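Nucleoprotein (Schmallenberg virus, PDB 4JNG) encapsidates the viral RNA genome as a tetramer-forming nucleoprotein, shielding it from nucleases in a nucleocapsid that serves as template for transcription and replication. Local coordinates at residues 29-34 / 69-74; 39-44 / 121-126; 97-102 / 148-153. One frame throughout, in Å; residues are numbered along the deposited sequence.

From the N terminus, helix 20-31 comes first and meets strand 69-74 in interaction 1, closing a loop that holds helices 37-45 and 47-56 and strand 61-66. Helix 37-45 lies inside that loop but pairs outward with residues 121-126 in interaction 2, so interactions 1 and 2 cross along the chain; they touch where Val39 packs on Val69. Helix 93-110 then meets residues 148-153 in interaction 3, which follows interaction 1 in series and crosses interaction 2. Phe43 and Phe44 pack on Ser97 and Leu100, joining these two. Together the contacts tie the two-stranded hairpin, three helices and two loops into one body.

Interaction 1: residues 29-34 / 69-74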
loop_
_atom_site.group_PDB
_atom_site.type_symbol
_atom_site.label_atom_id
_atom_site.label_comp_id
_atom_site.label_asym_id
_atom_site.label_seq_id
_atom_site.Cartn_x
_atom_site.Cartn_y
_atom_site.Cartn_z
ATOM N N GLY B 29 7.377 -31.723 -25.636
ATOM C CA GLY B 29 8.587 -32.538 -25.705
ATOM C C GLY B 29 9.146 -32.928 -24.345
ATOM O O GLY B 29 9.491 -34.094 -24.122
ATOM N N LYS B 30 9.218 -31.968 -23.425
ATOM C CA LYS B 30 9.800 -32.227 -22.106
ATOM C C LYS B 30 8.859 -32.935 -21.138
ATOM O O LYS B 30 9.301 -33.799 -20.396
ATOM C CB LYS B 30 10.272 -30.926 -21.458
ATOM C CG LYS B 30 11.156 -31.112 -20.226
ATOM C CD LYS B 30 11.932 -29.826 -19.921
ATOM C CE LYS B 30 13.007 -30.039 -18.862
ATOM N NZ LYS B 30 12.528 -29.742 -17.478
ATOM N N TYR B 31 7.590 -32.526 -21.103
ATOM C CA TYR B 31 6.657 -32.975 -20.062
ATOM C C TYR B 31 5.462 -33.763 -20.571
ATOM O O TYR B 31 4.693 -34.289 -19.770
ATOM C CB TYR B 31 6.117 -31.767 -19.287
ATOM C CG TYR B 31 7.174 -30.982 -18.559
ATOM C CD1 TYR B 31 7.690 -31.432 -17.356
ATOM C CD2 TYR B 31 7.649 -29.765 -19.064
ATOM C CE1 TYR B 31 8.659 -30.719 -16.681
ATOM C CE2 TYR B 31 8.618 -29.041 -18.392
ATOM C CZ TYR B 31 9.119 -29.526 -17.199
ATOM O OH TYR B 31 10.086 -28.830 -16.508
ATOM N N GLY B 32 5.295 -33.829 -21.888
ATOM C CA GLY B 32 4.063 -34.338 -22.490
ATOM C C GLY B 32 3.658 -35.729 -22.043
ATOM O O GLY B 32 2.476 -35.984 -21.817
ATOM N N GLN B 33 4.630 -36.626 -21.900
ATOM C CA GLN B 33 4.331 -38.003 -21.495
ATOM C C GLN B 33 3.861 -38.074 -20.050
ATOM O O GLN B 33 3.287 -39.079 -19.649
ATOM C CB GLN B 33 5.547 -38.916 -21.690
ATOM C CG GLN B 33 5.992 -39.052 -23.138
ATOM C CD GLN B 33 4.938 -39.699 -24.012
ATOM O OE1 GLN B 33 4.110 -39.014 -24.614
ATOM N NE2 GLN B 33 4.949 -41.025 -24.074
ATOM N N GLN B 34 4.098 -37.017 -19.273
ATOM C CA GLN B 34 3.717 -37.009 -17.863
ATOM C C GLN B 34 2.385 -36.326 -17.580
ATOM O O GLN B 34 1.903 -36.359 -16.446
ATOM C CB GLN B 34 4.799 -36.342 -17.022
ATOM C CG GLN B 34 6.179 -36.956 -17.159
ATOM C CD GLN B 34 7.227 -36.265 -16.309
ATOM O OE1 GLN B 34 8.260 -35.829 -16.819
ATOM N NE2 GLN B 34 6.968 -36.146 -15.010
ATOM N N VAL B 69 3.826 -34.275 -10.768
ATOM C CA VAL B 69 4.739 -33.965 -11.870
ATOM C C VAL B 69 5.536 -32.699 -11.534
ATOM O O VAL B 69 4.940 -31.668 -11.223
ATOM C CB VAL B 69 3.978 -33.762 -13.196
ATOM C CG1 VAL B 69 4.946 -33.407 -14.314
ATOM C CG2 VAL B 69 3.203 -35.026 -13.552
ATOM N N LYS B 70 6.867 -32.792 -11.623
ATOM C CA LYS B 70 7.781 -31.695 -11.273
ATOM C C LYS B 70 8.196 -30.847 -12.477
ATOM O O LYS B 70 8.747 -31.373 -13.438
ATOM C CB LYS B 70 9.061 -32.232 -10.622
ATOM C CG LYS B 70 9.983 -31.104 -10.150
ATOM C CD LYS B 70 11.365 -31.594 -9.757
ATOM C CE LYS B 70 11.542 -31.641 -8.250
ATOM N NZ LYS B 70 12.616 -32.594 -7.861
ATOM N N PHE B 71 7.987 -29.536 -12.376
ATOM C CA PHE B 71 8.304 -28.581 -13.440
ATOM C C PHE B 71 9.371 -27.595 -12.985
ATOM O O PHE B 71 9.300 -27.078 -11.874
ATOM C CB PHE B 71 7.062 -27.777 -13.804
ATOM C CG PHE B 71 5.940 -28.604 -14.338
ATOM C CD1 PHE B 71 5.065 -29.250 -13.476
ATOM C CD2 PHE B 71 5.744 -28.724 -15.707
ATOM C CE1 PHE B 71 4.029 -30.026 -13.968
ATOM C CE2 PHE B 71 4.711 -29.497 -16.207
ATOM C CZ PHE B 71 3.852 -30.147 -15.336
ATOM N N THR B 72 10.345 -27.322 -13.849
ATOM C CA THR B 72 11.315 -26.265 -13.596
ATOM C C THR B 72 10.751 -24.960 -14.139
ATOM O O THR B 72 10.518 -24.824 -15.342
ATOM C CB THR B 72 12.680 -26.569 -14.229
ATOM O OG1 THR B 72 13.258 -27.690 -13.551
ATOM C CG2 THR B 72 13.630 -25.377 -14.084
ATOM N N VAL B 73 10.538 -24.010 -13.234
ATOM C CA VAL B 73 9.859 -22.758 -13.539
ATOM C C VAL B 73 10.837 -21.580 -13.351
ATOM O O VAL B 73 11.555 -21.514 -12.355
ATOM C CB VAL B 73 8.631 -22.598 -12.609
ATOM C CG1 VAL B 73 7.840 -21.341 -12.943
ATOM C CG2 VAL B 73 7.726 -23.837 -12.686
ATOM N N VAL B 74 10.860 -20.663 -14.314
ATOM C CA VAL B 74 11.584 -19.395 -14.173
ATOM C C VAL B 74 10.749 -18.435 -13.321
ATOM O O VAL B 74 9.584 -18.178 -13.618
ATOM C CB VAL B 74 11.916 -18.774 -15.544
ATOM C CG1 VAL B 74 12.481 -17.365 -15.403
ATOM C CG2 VAL B 74 12.922 -19.655 -16.265
HETATM O O HOH W 1 11.742 -30.706 -14.901
HETATM O O HOH W 2 9.020 -34.054 -14.675
HETATM O O HOH W 3 8.055 -35.172 -12.006
#
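Tyr31 of helix 20-31 lies against Phe71 and Thr72 of strand 69-74, so that this helix packs on one strand of the two-stranded antiparallel hairpin formed with strand 61-66. The apolar part is an oblique aromatic pair: the ring centroids of Tyr31 and Phe71 are 4.5 Å apart and the planes are inclined by 34°. Phe71 CD2 sits over the centre of one Tyr31 face, while Lys30 CG covers the opposite face nearer the rim. Phe71 also packs on Leu35 and Ile91, and Tyr31 meets the ring of Phe27, which adds a third ring to the cluster.

Polar contacts gather at the phenol tip. The backbone N of Thr72 donates to Tyr31 OH over 3.1 Å, nearly straight at 166°, and Lys30 NZ donates to the same oxygen at 2.8 Å, so two donors grip it. Tyr31 CG lies anti to the carbonyl carbon (chi1 -62°), and the ring carries its hydroxyl from there to the strand. At the ring edge, Lys70 O is 3.3 Å from Tyr31 CE1.

Water links the outer end of the contact. One molecule donates to both Gln34 OE1 and Lys70 O; another accepts from Lys70 N and, weakly, from Gln34 NE2. Through these waters the amide of Gln34 is linked to both the N and the O of Lys70. Beside these bridges, Val69 CG1 lies 3.5 Å from Gln34 NE2, and its CG2 lies 3.4 Å from the backbone O of Gln34.

Interaction 2: residues 39-44 / 121-126. With nucleotides of chain A.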
loop_
_atom_site.group_PDB
_atom_site.type_symbol
_atom_site.label_atom_id
_atom_site.label_comp_id
_atom_site.label_asym_id
_atom_site.label_seq_id
_atom_site.Cartn_x
_atom_site.Cartn_y
_atom_site.Cartn_z
ATOM N N VAL B 39 -3.205 -33.637 -13.239
ATOM C CA VAL B 39 -2.065 -32.743 -13.108
ATOM C C VAL B 39 -2.487 -31.319 -13.471
ATOM O O VAL B 39 -2.132 -30.370 -12.763
ATOM C CB VAL B 39 -0.879 -33.204 -13.982
ATOM C CG1 VAL B 39 0.233 -32.174 -13.973
ATOM C CG2 VAL B 39 -0.355 -34.544 -13.487
ATOM N N ALA B 40 -3.254 -31.166 -14.549
ATOM C CA ALA B 40 -3.737 -29.837 -14.944
ATOM C C ALA B 40 -4.780 -29.330 -13.952
ATOM O O ALA B 40 -4.855 -28.133 -13.691
ATOM C CB ALA B 40 -4.304 -29.851 -16.355
ATOM N N ARG B 41 -5.576 -30.239 -13.396
ATOM C CA ARG B 41 -6.566 -29.860 -12.390
ATOM C C ARG B 41 -5.904 -29.185 -11.194
ATOM O O ARG B 41 -6.413 -28.204 -10.657
ATOM C CB ARG B 41 -7.343 -31.087 -11.903
ATOM C CG ARG B 41 -8.125 -30.821 -10.628
ATOM C CD ARG B 41 -8.771 -32.067 -10.043
ATOM N NE ARG B 41 -9.391 -31.703 -8.777
ATOM C CZ ARG B 41 -10.567 -31.096 -8.653
ATOM N NH1 ARG B 41 -11.307 -30.791 -9.717
ATOM N NH2 ARG B 41 -11.011 -30.801 -7.442
ATOM N N VAL B 42 -4.797 -29.765 -10.749
ATOM C CA VAL B 42 -4.073 -29.248 -9.602
ATOM C C VAL B 42 -3.397 -27.919 -9.967
ATOM O O VAL B 42 -3.468 -26.957 -9.203
ATOM C CB VAL B 42 -3.025 -30.252 -9.097
ATOM C CG1 VAL B 42 -2.185 -29.633 -7.992
ATOM C CG2 VAL B 42 -3.701 -31.517 -8.581
ATOM N N PHE B 43 -2.762 -27.863 -11.133
ATOM C CA PHE B 43 -2.147 -26.609 -11.557
ATOM C C PHE B 43 -3.120 -25.443 -11.441
ATOM O O PHE B 43 -2.824 -24.462 -10.758
ATOM C CB PHE B 43 -1.598 -26.661 -12.981
ATOM C CG PHE B 43 -1.016 -25.358 -13.427
ATOM C CD1 PHE B 43 0.273 -25.006 -13.067
ATOM C CD2 PHE B 43 -1.773 -24.456 -14.163
ATOM C CE1 PHE B 43 0.804 -23.785 -13.445
ATOM C CE2 PHE B 43 -1.246 -23.241 -14.544
ATOM C CZ PHE B 43 0.049 -22.902 -14.190
ATOM N N PHE B 44 -4.277 -25.557 -12.091
ATOM C CA PHE B 44 -5.176 -24.399 -12.234
ATOM C C PHE B 44 -5.893 -23.984 -10.953
ATOM O O PHE B 44 -6.319 -22.841 -10.843
ATOM C CB PHE B 44 -6.187 -24.605 -13.363
ATOM C CG PHE B 44 -5.582 -24.496 -14.728
ATOM C CD1 PHE B 44 -5.155 -23.259 -15.205
ATOM C CD2 PHE B 44 -5.434 -25.613 -15.539
ATOM C CE1 PHE B 44 -4.587 -23.147 -16.457
ATOM C CE2 PHE B 44 -4.861 -25.504 -16.794
ATOM C CZ PHE B 44 -4.430 -24.268 -17.251
ATOM N N GLN B 121 -13.181 -33.154 -14.430
ATOM C CA GLN B 121 -12.016 -33.001 -13.547
ATOM C C GLN B 121 -11.477 -31.570 -13.418
ATOM O O GLN B 121 -11.086 -31.157 -12.327
ATOM C CB GLN B 121 -10.873 -33.881 -14.036
ATOM C CG GLN B 121 -11.078 -35.364 -13.848
ATOM C CD GLN B 121 -9.949 -36.133 -14.483
ATOM O OE1 GLN B 121 -9.990 -36.447 -15.672
ATOM N NE2 GLN B 121 -8.915 -36.413 -13.703
ATOM N N ILE B 122 -11.453 -30.824 -14.520
ATOM C CA ILE B 122 -10.733 -29.535 -14.570
ATOM C C ILE B 122 -11.607 -28.306 -14.311
ATOM O O ILE B 122 -12.667 -28.128 -14.922
ATOM C CB ILE B 122 -9.980 -29.380 -15.905
ATOM C CG1 ILE B 122 -8.961 -30.512 -16.048
ATOM C CG2 ILE B 122 -9.271 -28.028 -15.993
ATOM C CD1 ILE B 122 -8.425 -30.676 -17.447
ATOM N N VAL B 123 -11.116 -27.448 -13.417
ATOM C CA VAL B 123 -11.821 -26.260 -12.979
ATOM C C VAL B 123 -11.011 -25.018 -13.351
ATOM O O VAL B 123 -9.829 -24.933 -13.049
ATOM C CB VAL B 123 -12.045 -26.305 -11.456
ATOM C CG1 VAL B 123 -12.928 -25.160 -11.018
ATOM C CG2 VAL B 123 -12.690 -27.629 -11.052
ATOM N N MET B 124 -11.650 -24.067 -14.019
ATOM C CA MET B 124 -11.012 -22.792 -14.368
ATOM C C MET B 124 -11.664 -21.704 -13.523
ATOM O O MET B 124 -12.674 -21.123 -13.924
ATOM C CB MET B 124 -11.176 -22.499 -15.863
ATOM C CG MET B 124 -10.334 -21.345 -16.411
ATOM S SD MET B 124 -8.540 -21.590 -16.363
ATOM C CE MET B 124 -8.389 -23.221 -17.094
ATOM N N PRO B 125 -11.103 -21.438 -12.332
ATOM C CA PRO B 125 -11.608 -20.336 -11.528
ATOM C C PRO B 125 -11.141 -19.014 -12.108
ATOM O O PRO B 125 -10.051 -18.552 -11.803
ATOM C CB PRO B 125 -10.988 -20.583 -10.147
ATOM C CG PRO B 125 -10.164 -21.809 -10.256
ATOM C CD PRO B 125 -9.930 -22.057 -11.706
ATOM N N LEU B 126 -11.980 -18.430 -12.949
ATOM C CA LEU B 126 -11.663 -17.222 -13.717
ATOM C C LEU B 126 -12.734 -17.138 -14.790
ATOM O O LEU B 126 -13.291 -16.073 -15.057
ATOM C CB LEU B 126 -10.270 -17.292 -14.365
ATOM C CG LEU B 126 -9.125 -16.604 -13.626
ATOM C CD1 LEU B 126 -7.807 -17.348 -13.787
ATOM C CD2 LEU B 126 -8.986 -15.171 -14.106
ATOM P P U A 29 -10.746 -12.711 -7.875
ATOM O OP1 U A 29 -11.954 -12.767 -7.013
ATOM O OP2 U A 29 -9.444 -12.302 -7.289
ATOM O "O5'" U A 29 -10.532 -14.120 -8.584
ATOM C "C5'" U A 29 -11.648 -14.909 -9.033
ATOM C "C4'" U A 29 -11.307 -16.375 -8.930
ATOM O "O4'" U A 29 -10.146 -16.652 -9.766
ATOM C "C3'" U A 29 -10.946 -16.865 -7.529
ATOM O "O3'" U A 29 -11.467 -18.173 -7.301
ATOM C "C2'" U A 29 -9.422 -16.868 -7.561
ATOM O "O2'" U A 29 -8.788 -17.709 -6.622
ATOM C "C1'" U A 29 -9.165 -17.315 -8.999
ATOM N N1 U A 29 -7.835 -16.971 -9.525
ATOM C C2 U A 29 -7.193 -17.905 -10.319
ATOM O O2 U A 29 -7.690 -18.977 -10.616
ATOM N N3 U A 29 -5.947 -17.529 -10.758
ATOM C C4 U A 29 -5.289 -16.348 -10.491
ATOM O O4 U A 29 -4.166 -16.160 -10.960
ATOM C C5 U A 29 -6.013 -15.439 -9.657
ATOM C C6 U A 29 -7.231 -15.771 -9.214
ATOM P P U A 30 -12.462 -18.475 -6.068
ATOM O OP1 U A 30 -12.952 -17.184 -5.524
ATOM O OP2 U A 30 -11.787 -19.448 -5.171
ATOM O "O5'" U A 30 -13.695 -19.197 -6.774
ATOM C "C5'" U A 30 -13.496 -19.852 -8.032
ATOM C "C4'" U A 30 -14.645 -20.763 -8.397
ATOM O "O4'" U A 30 -14.097 -21.938 -9.061
ATOM C "C3'" U A 30 -15.510 -21.303 -7.260
ATOM O "O3'" U A 30 -16.638 -20.464 -7.011
ATOM C "C2'" U A 30 -15.968 -22.645 -7.820
ATOM O "O2'" U A 30 -17.051 -22.535 -8.719
ATOM C "C1'" U A 30 -14.716 -23.107 -8.560
ATOM N N1 U A 30 -13.756 -23.821 -7.705
ATOM C C2 U A 30 -13.913 -25.187 -7.573
ATOM O O2 U A 30 -14.794 -25.810 -8.140
ATOM N N3 U A 30 -12.990 -25.799 -6.763
ATOM C C4 U A 30 -11.956 -25.201 -6.076
ATOM O O4 U A 30 -11.210 -25.893 -5.382
ATOM C C5 U A 30 -11.866 -23.784 -6.254
ATOM C C6 U A 30 -12.747 -23.158 -7.042
ATOM P P U A 28 -6.819 -9.074 -8.146
ATOM O OP1 U A 28 -7.612 -8.564 -7.001
ATOM O OP2 U A 28 -5.704 -10.019 -7.895
ATOM O "O5'" U A 28 -7.841 -9.726 -9.182
ATOM C "C5'" U A 28 -9.172 -9.197 -9.334
ATOM C "C4'" U A 28 -9.952 -9.998 -10.349
ATOM O "O4'" U A 28 -9.313 -9.913 -11.645
ATOM C "C3'" U A 28 -10.046 -11.489 -10.072
ATOM O "O3'" U A 28 -11.061 -11.753 -9.113
ATOM C "C2'" U A 28 -10.325 -12.068 -11.456
ATOM O "O2'" U A 28 -11.693 -12.125 -11.801
ATOM C "C1'" U A 28 -9.538 -11.115 -12.364
ATOM N N1 U A 28 -8.235 -11.654 -12.779
ATOM C C2 U A 28 -8.106 -12.102 -14.079
ATOM O O2 U A 28 -9.020 -12.066 -14.886
ATOM N N3 U A 28 -6.865 -12.590 -14.401
ATOM C C4 U A 28 -5.763 -12.678 -13.576
ATOM O O4 U A 28 -4.712 -13.143 -14.016
ATOM C C5 U A 28 -5.976 -12.197 -12.246
ATOM C C6 U A 28 -7.177 -11.717 -11.901
#
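Arg41 of helix 37-45 reaches across the backbone of residues 121-123, where the chain leaves helix 112-121 for an irregular segment beside the bound RNA. Its CB passes 3.8 Å from Gln121 O and lies near Ile122 CG1. CG is anti to the backbone N (chi1 165°); CG and CD each run 3.4 Å from the same carbonyl oxygen, and NE and CZ follow past it, CZ at 3.7 Å. At the tip, NH1 makes a hydrogen bond to Gln121 O over 2.6 Å (156° at the hydrogen), the oxygen almost in the guanidinium plane. NH1 also touches Val123 CG2, whose side chain lies alongside, while NH2 is hydrogen-bonded to Gln12 OE1 of the second subunit, joining two protomers.

The Phe44 ring is sandwiched: Phe43 CD2 covers one face, and Met124 CE makes a CH-pi contact with the other, 3.7 Å from the centroid. Met124 SD lies obliquely, 4.5 Å from that centroid, a Met-aromatic contact.

From Val123 on, the loop borders the RNA of chain A: Val123 CG1 meets U30 O2 at 3.5 Å, Pro125 CB packs on the U30 sugar at C5', and Leu126 CD1 rests against the U29 base.

Ile122 packs on Ile104 and Phe44 on Ser97, both of helix 93-110, and Met124 N is hydrogen-bonded to Tyr141 OH, so the loop packs against helices 37-45 and 93-110 and is held by helix 138-142.

Interaction 3: residues 97-102 / 148-153; sequences SGYLAR and AEMFLD
Phe151 pushes its ring against helix 93-110, where Gly98, Tyr99 and Arg102 receive it; the 3-10 segment 148-150 and Phe151 thus pack on the long helix inside this largely helical nucleoprotein. Phe151 CG lies anti to the carbonyl carbon (chi1 -52°), and the ring meets the helix edge first. At that edge, CZ meets Tyr99 CD1 at 3.7 Å, each atom near the plane of the other ring, while the side chains cross at about a right angle. CE2 comes 3.7 Å from Gly98 O, a backbone oxygen that also accepts the helical bond from Arg102 N.

Met150 CB lies over the centre of one Phe151 face; on the opposite face Arg102 NE sits 3.6 Å above the plane, toward the rim. The guanidinium is steeply inclined to the ring, at 74°. Salt bridges from Arg102 to Glu21 and Asp106 hold its terminal nitrogens, and Tyr24 adds a cation-pi contact.

Tyr99 lies close to Arg95 and Met150 to Lys179, both RNA-binding residues, so this core packing abuts the RNA-binding surface. Gly98 has no side chain, and the backbones approach closely there, its CA 4.5 Å from that of Ala148. Met150 SD lies obliquely, 5.4 Å from the Tyr99 ring centroid, a Met-aromatic contact. Its chi3 (-80°) sets the methyl between helix backbone and ring: CE lies 3.9 Å from Gly98 CA and 4.0 Å from Tyr99 CE1.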
loop_
_atom_site.group_PDB
_atom_site.type_symbol
_atom_site.label_atom_id
_atom_site.label_comp_id
_atom_site.label_asym_id
_atom_site.label_seq_id
_atom_site.Cartn_x
_atom_site.Cartn_y
_atom_site.Cartn_z
ATOM N N SER B 97 0.762 -22.098 -17.759
ATOM C CA SER B 97 -0.690 -22.015 -17.775
ATOM C C SER B 97 -1.271 -22.011 -19.188
ATOM O O SER B 97 -2.261 -22.687 -19.456
ATOM C CB SER B 97 -1.136 -20.763 -17.032
ATOM O OG SER B 97 -2.539 -20.616 -17.066
ATOM N N GLY B 98 -0.665 -21.234 -20.083
ATOM C CA GLY B 98 -1.093 -21.196 -21.479
ATOM C C GLY B 98 -0.827 -22.514 -22.197
ATOM O O GLY B 98 -1.688 -23.031 -22.920
ATOM N N TYR B 99 0.362 -23.070 -21.996
ATOM C CA TYR B 99 0.685 -24.352 -22.616
ATOM C C TYR B 99 -0.297 -25.441 -22.165
ATOM O O TYR B 99 -0.841 -26.139 -23.006
ATOM C CB TYR B 99 2.126 -24.779 -22.332
ATOM C CG TYR B 99 3.199 -23.871 -22.899
ATOM C CD1 TYR B 99 2.932 -22.963 -23.936
ATOM C CD2 TYR B 99 4.498 -23.933 -22.411
ATOM C CE1 TYR B 99 3.931 -22.148 -24.447
ATOM C CE2 TYR B 99 5.500 -23.119 -22.920
ATOM C CZ TYR B 99 5.212 -22.235 -23.937
ATOM O OH TYR B 99 6.220 -21.445 -24.431
ATOM N N LEU B 100 -0.554 -25.531 -20.859
ATOM C CA LEU B 100 -1.448 -26.567 -20.301
ATOM C C LEU B 100 -2.881 -26.420 -20.798
ATOM O O LEU B 100 -3.529 -27.413 -21.123
ATOM C CB LEU B 100 -1.422 -26.587 -18.768
ATOM C CG LEU B 100 -0.206 -27.201 -18.070
ATOM C CD1 LEU B 100 -0.270 -26.910 -16.576
ATOM C CD2 LEU B 100 -0.088 -28.711 -18.295
ATOM N N ALA B 101 -3.372 -25.188 -20.855
ATOM C CA ALA B 101 -4.684 -24.903 -21.450
ATOM C C ALA B 101 -4.743 -25.373 -22.904
ATOM O O ALA B 101 -5.715 -25.999 -23.321
ATOM C CB ALA B 101 -5.006 -23.419 -21.364
ATOM N N ARG B 102 -3.695 -25.068 -23.657
ATOM C CA ARG B 102 -3.583 -25.480 -25.042
ATOM C C ARG B 102 -3.510 -27.006 -25.168
ATOM O O ARG B 102 -4.073 -27.580 -26.095
ATOM C CB ARG B 102 -2.350 -24.830 -25.674
ATOM C CG ARG B 102 -1.928 -25.385 -27.021
ATOM C CD ARG B 102 -2.867 -24.995 -28.138
ATOM N NE ARG B 102 -2.099 -24.345 -29.193
ATOM C CZ ARG B 102 -1.417 -24.973 -30.147
ATOM N NH1 ARG B 102 -1.400 -26.301 -30.243
ATOM N NH2 ARG B 102 -0.745 -24.257 -31.021
ATOM N N ALA B 148 -3.424 -18.100 -22.281
ATOM C CA ALA B 148 -4.197 -18.532 -23.448
ATOM C C ALA B 148 -4.125 -17.524 -24.603
ATOM O O ALA B 148 -4.299 -17.899 -25.762
ATOM C CB ALA B 148 -5.648 -18.783 -23.065
ATOM N N GLU B 149 -3.860 -16.259 -24.282
ATOM C CA GLU B 149 -3.707 -15.208 -25.309
ATOM C C GLU B 149 -2.521 -15.426 -26.272
ATOM O O GLU B 149 -2.461 -14.825 -27.345
ATOM C CB GLU B 149 -3.654 -13.816 -24.655
ATOM C CG GLU B 149 -2.336 -13.428 -23.995
ATOM C CD GLU B 149 -2.027 -14.174 -22.707
ATOM O OE1 GLU B 149 -2.936 -14.756 -22.062
ATOM O OE2 GLU B 149 -0.840 -14.169 -22.341
ATOM N N MET B 150 -1.585 -16.292 -25.890
ATOM C CA MET B 150 -0.530 -16.747 -26.793
ATOM C C MET B 150 -1.049 -17.620 -27.956
ATOM O O MET B 150 -0.303 -17.886 -28.903
ATOM C CB MET B 150 0.490 -17.592 -26.026
ATOM C CG MET B 150 1.239 -16.900 -24.906
ATOM S SD MET B 150 2.565 -17.971 -24.300
ATOM C CE MET B 150 1.711 -19.111 -23.223
ATOM N N PHE B 151 -2.296 -18.087 -27.877
ATOM C CA PHE B 151 -2.859 -18.970 -28.896
ATOM C C PHE B 151 -4.254 -18.515 -29.317
ATOM O O PHE B 151 -5.238 -19.234 -29.143
ATOM C CB PHE B 151 -2.910 -20.414 -28.364
ATOM C CG PHE B 151 -1.602 -20.898 -27.807
ATOM C CD1 PHE B 151 -0.526 -21.133 -28.645
ATOM C CD2 PHE B 151 -1.444 -21.102 -26.445
ATOM C CE1 PHE B 151 0.688 -21.562 -28.138
ATOM C CE2 PHE B 151 -0.239 -21.539 -25.930
ATOM C CZ PHE B 151 0.832 -21.762 -26.779
ATOM N N LEU B 152 -4.343 -17.315 -29.882
ATOM C CA LEU B 152 -5.622 -16.809 -30.390
ATOM C C LEU B 152 -6.270 -17.769 -31.415
ATOM O O LEU B 152 -7.487 -17.935 -31.421
ATOM C CB LEU B 152 -5.444 -15.395 -30.969
ATOM C CG LEU B 152 -5.676 -14.151 -30.083
ATOM C CD1 LEU B 152 -5.910 -14.414 -28.601
ATOM C CD2 LEU B 152 -4.538 -13.154 -30.263
ATOM N N ASP B 153 -5.460 -18.429 -32.242
ATOM C CA ASP B 153 -5.968 -19.398 -33.225
ATOM C C ASP B 153 -6.669 -20.596 -32.568
ATOM O O ASP B 153 -7.778 -20.972 -32.965
ATOM C CB ASP B 153 -4.821 -19.888 -34.125
ATOM C CG ASP B 153 -5.275 -20.906 -35.171
ATOM O OD1 ASP B 153 -5.656 -22.037 -34.793
ATOM O OD2 ASP B 153 -5.226 -20.584 -36.376
#